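Local atomic coordinates of aldehyde dehydrogenase 12 (Zea mays, PDB entry 6D97), a protein that oxidises L-glutamate gamma-semialdehyde with NAD+, the last step of proline breakdown in plants. Residues 319-324 with 410-415. Numbering follows the deposited sequence.
Sequences DAYACS and PTAVFV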
ATOM      1  N   ASP A 319      10.908  23.976  22.605  1.00 32.95           N
ATOM      2  CA  ASP A 319       9.511  23.590  22.437  1.00 34.07           C
ATOM      3  C   ASP A 319       8.581  24.649  23.009  1.00 31.81           C
ATOM      4  O   ASP A 319       7.579  25.015  22.387  1.00 30.06           O
ATOM      5  CB  ASP A 319       9.244  22.240  23.100  1.00 35.40           C
ATOM      6  CG  ASP A 319       9.669  21.075  22.237  1.00 34.63           C
ATOM      7  OD1 ASP A 319       9.785  21.249  21.006  1.00 33.14           O
ATOM      8  OD2 ASP A 319       9.877  19.980  22.798  1.00 37.51           O
ATOM      9  N   ALA A 320       8.906  25.164  24.193  1.00 25.48           N
ATOM     10  CA  ALA A 320       7.993  26.073  24.871  1.00 25.68           C
ATOM     11  C   ALA A 320       8.097  27.500  24.350  1.00 28.00           C
ATOM     12  O   ALA A 320       7.095  28.225  24.351  1.00 33.26           O
ATOM     13  CB  ALA A 320       8.249  26.047  26.378  1.00 25.94           C
ATOM     14  N   TYR A 321       9.275  27.925  23.889  1.00 25.89           N
ATOM     15  CA  TYR A 321       9.540  29.351  23.766  1.00 26.01           C
ATOM     16  C   TYR A 321      10.050  29.822  22.413  1.00 30.13           C
ATOM     17  O   TYR A 321      10.083  31.038  22.195  1.00 31.10           O
ATOM     18  CB  TYR A 321      10.532  29.786  24.852  1.00 26.29           C
ATOM     19  CG  TYR A 321       9.985  29.539  26.233  1.00 30.30           C
ATOM     20  CD1 TYR A 321       8.686  29.917  26.556  1.00 26.99           C
ATOM     21  CD2 TYR A 321      10.752  28.905  27.202  1.00 27.67           C
ATOM     22  CE1 TYR A 321       8.173  29.688  27.811  1.00 35.06           C
ATOM     23  CE2 TYR A 321      10.247  28.667  28.462  1.00 31.19           C
ATOM     24  CZ  TYR A 321       8.958  29.063  28.761  1.00 35.14           C
ATOM     25  OH  TYR A 321       8.444  28.830  30.014  1.00 39.72           O
ATOM     26  N   ALA A 322      10.450  28.930  21.508  1.00 31.36           N
ATOM     27  CA  ALA A 322      10.729  29.361  20.145  1.00 35.34           C
ATOM     28  C   ALA A 322       9.487  30.017  19.560  1.00 32.24           C
ATOM     29  O   ALA A 322       8.361  29.587  19.823  1.00 33.24           O
ATOM     30  CB  ALA A 322      11.169  28.183  19.276  1.00 36.68           C
ATOM     31  N   CYS A 323       9.697  31.083  18.787  1.00 37.89           N
ATOM     32  CA  CYS A 323       8.617  31.927  18.280  1.00 33.46           C
ATOM     33  C   CYS A 323       7.755  32.489  19.404  1.00 30.30           C
ATOM     34  O   CYS A 323       6.586  32.816  19.178  1.00 26.77           O
ATOM     35  CB  CYS A 323       7.732  31.172  17.279  1.00 39.34           C
ATOM     36  SG  CYS A 323       8.644  30.382  15.931  1.00 31.72           S
ATOM     37  N   SER A 324       8.312  32.593  20.614  1.00 27.91           N
ATOM     38  CA  SER A 324       7.563  33.017  21.800  1.00 34.76           C
ATOM     39  C   SER A 324       6.325  32.149  22.007  1.00 35.68           C
ATOM     40  O   SER A 324       5.244  32.637  22.340  1.00 32.31           O
ATOM     41  CB  SER A 324       7.188  34.498  21.715  1.00 33.56           C
ATOM     42  OG  SER A 324       8.268  35.268  21.218  1.00 38.85           O
ATOM     43  N   PRO A 410       9.759  34.741  28.857  1.00 34.38           N
ATOM     44  CA  PRO A 410       9.340  33.333  28.908  1.00 28.16           C
ATOM     45  C   PRO A 410       8.939  32.948  30.322  1.00 36.26           C
ATOM     46  O   PRO A 410       9.692  33.150  31.277  1.00 39.10           O
ATOM     47  CB  PRO A 410      10.587  32.571  28.446  1.00 31.09           C
ATOM     48  CG  PRO A 410      11.350  33.557  27.642  1.00 35.95           C
ATOM     49  CD  PRO A 410      11.105  34.895  28.284  1.00 28.91           C
ATOM     50  N   THR A 411       7.739  32.394  30.449  1.00 34.47           N
ATOM     51  CA  THR A 411       7.130  32.150  31.746  1.00 32.99           C
ATOM     52  C   THR A 411       6.775  30.679  31.911  1.00 30.89           C
ATOM     53  O   THR A 411       6.230  30.049  30.999  1.00 36.98           O
ATOM     54  CB  THR A 411       5.878  33.009  31.930  1.00 31.39           C
ATOM     55  OG1 THR A 411       6.233  34.395  31.833  1.00 33.44           O
ATOM     56  CG2 THR A 411       5.237  32.739  33.288  1.00 32.14           C
ATOM     57  N   ALA A 412       7.090  30.144  33.089  1.00 30.31           N
ATOM     58  CA  ALA A 412       6.688  28.806  33.496  1.00 33.95           C
ATOM     59  C   ALA A 412       6.148  28.876  34.914  1.00 34.73           C
ATOM     60  O   ALA A 412       6.789  29.456  35.796  1.00 33.65           O
ATOM     61  CB  ALA A 412       7.857  27.822  33.424  1.00 29.19           C
ATOM     62  N   VAL A 413       4.977  28.286  35.135  1.00 32.91           N
ATOM     63  CA  VAL A 413       4.318  28.301  36.435  1.00 32.17           C
ATOM     64  C   VAL A 413       4.140  26.865  36.896  1.00 37.80           C
ATOM     65  O   VAL A 413       3.562  26.042  36.175  1.00 38.73           O
ATOM     66  CB  VAL A 413       2.964  29.026  36.384  1.00 32.09           C
ATOM     67  CG1 VAL A 413       2.252  28.894  37.719  1.00 31.68           C
ATOM     68  CG2 VAL A 413       3.157  30.490  36.018  1.00 38.32           C
ATOM     69  N   PHE A 414       4.639  26.559  38.087  1.00 31.85           N
ATOM     70  CA  PHE A 414       4.398  25.254  38.678  1.00 32.97           C
ATOM     71  C   PHE A 414       3.009  25.210  39.301  1.00 36.24           C
ATOM     72  O   PHE A 414       2.588  26.152  39.975  1.00 35.41           O
ATOM     73  CB  PHE A 414       5.453  24.935  39.736  1.00 40.52           C
ATOM     74  CG  PHE A 414       5.214  23.639  40.465  1.00 47.99           C
ATOM     75  CD1 PHE A 414       5.576  22.428  39.889  1.00 51.74           C
ATOM     76  CD2 PHE A 414       4.640  23.631  41.726  1.00 43.08           C
ATOM     77  CE1 PHE A 414       5.364  21.235  40.554  1.00 43.69           C
ATOM     78  CE2 PHE A 414       4.425  22.441  42.397  1.00 44.76           C
ATOM     79  CZ  PHE A 414       4.786  21.241  41.809  1.00 41.86           C
ATOM     80  N   VAL A 415       2.294  24.116  39.055  1.00 36.17           N
ATOM     81  CA  VAL A 415       1.026  23.840  39.726  1.00 37.63           C
ATOM     82  C   VAL A 415       1.051  22.383  40.176  1.00 41.33           C
ATOM     83  O   VAL A 415       1.295  21.491  39.351  1.00 47.57           O
ATOM     84  CB  VAL A 415      -0.179  24.123  38.813  1.00 41.03           C
ATOM     85  CG1 VAL A 415      -1.473  23.869  39.565  1.00 33.60           C
ATOM     86  CG2 VAL A 415      -0.139  25.553  38.282  1.00 50.36           C
TER
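Tyr321, the last residue of helix 309-321, lies against Pro410 and Thr411, where the chain enters strand 411-414. Just before it comes Ala320, whose methyl sits 3.6 Å above one face of the Tyr321 ring, over the centre. The opposite face takes the CB of Pro410, 3.6 Å from the ring centroid and almost straight above it, a CH-pi contact that catches the ring between a methyl and a proline methylene. CG of Tyr321 stands anti to its carbonyl carbon (chi1 -61°), which carries the ring out from the helix end to the strand. There its OH donates a hydrogen bond to Thr411 O (2.7 Å), which lies at the ring edge. The donor sits above the carbonyl plane, with a C=O...donor angle of 98°, and not on a lone pair. The CB of Ala412 touches the same OH at 3.6 Å, and Gln438 NE2 of the adjacent strand 437-443 gives it a second polar partner. A phenylalanine here would keep the ring between Ala320 and Pro410 but would probably leave the Gln438 amide and Thr411 O without this hydroxyl. Strand 411-414 runs between 388-391 and 437-443 in the seven-stranded mixed sheet, away from the NAD pocket. Chemically, then, one buried side chain ties the helix end to that sheet: its apolar faces are packed, its hydroxyl is satisfied by hydrogen bonds, and the ring is probably held against turning.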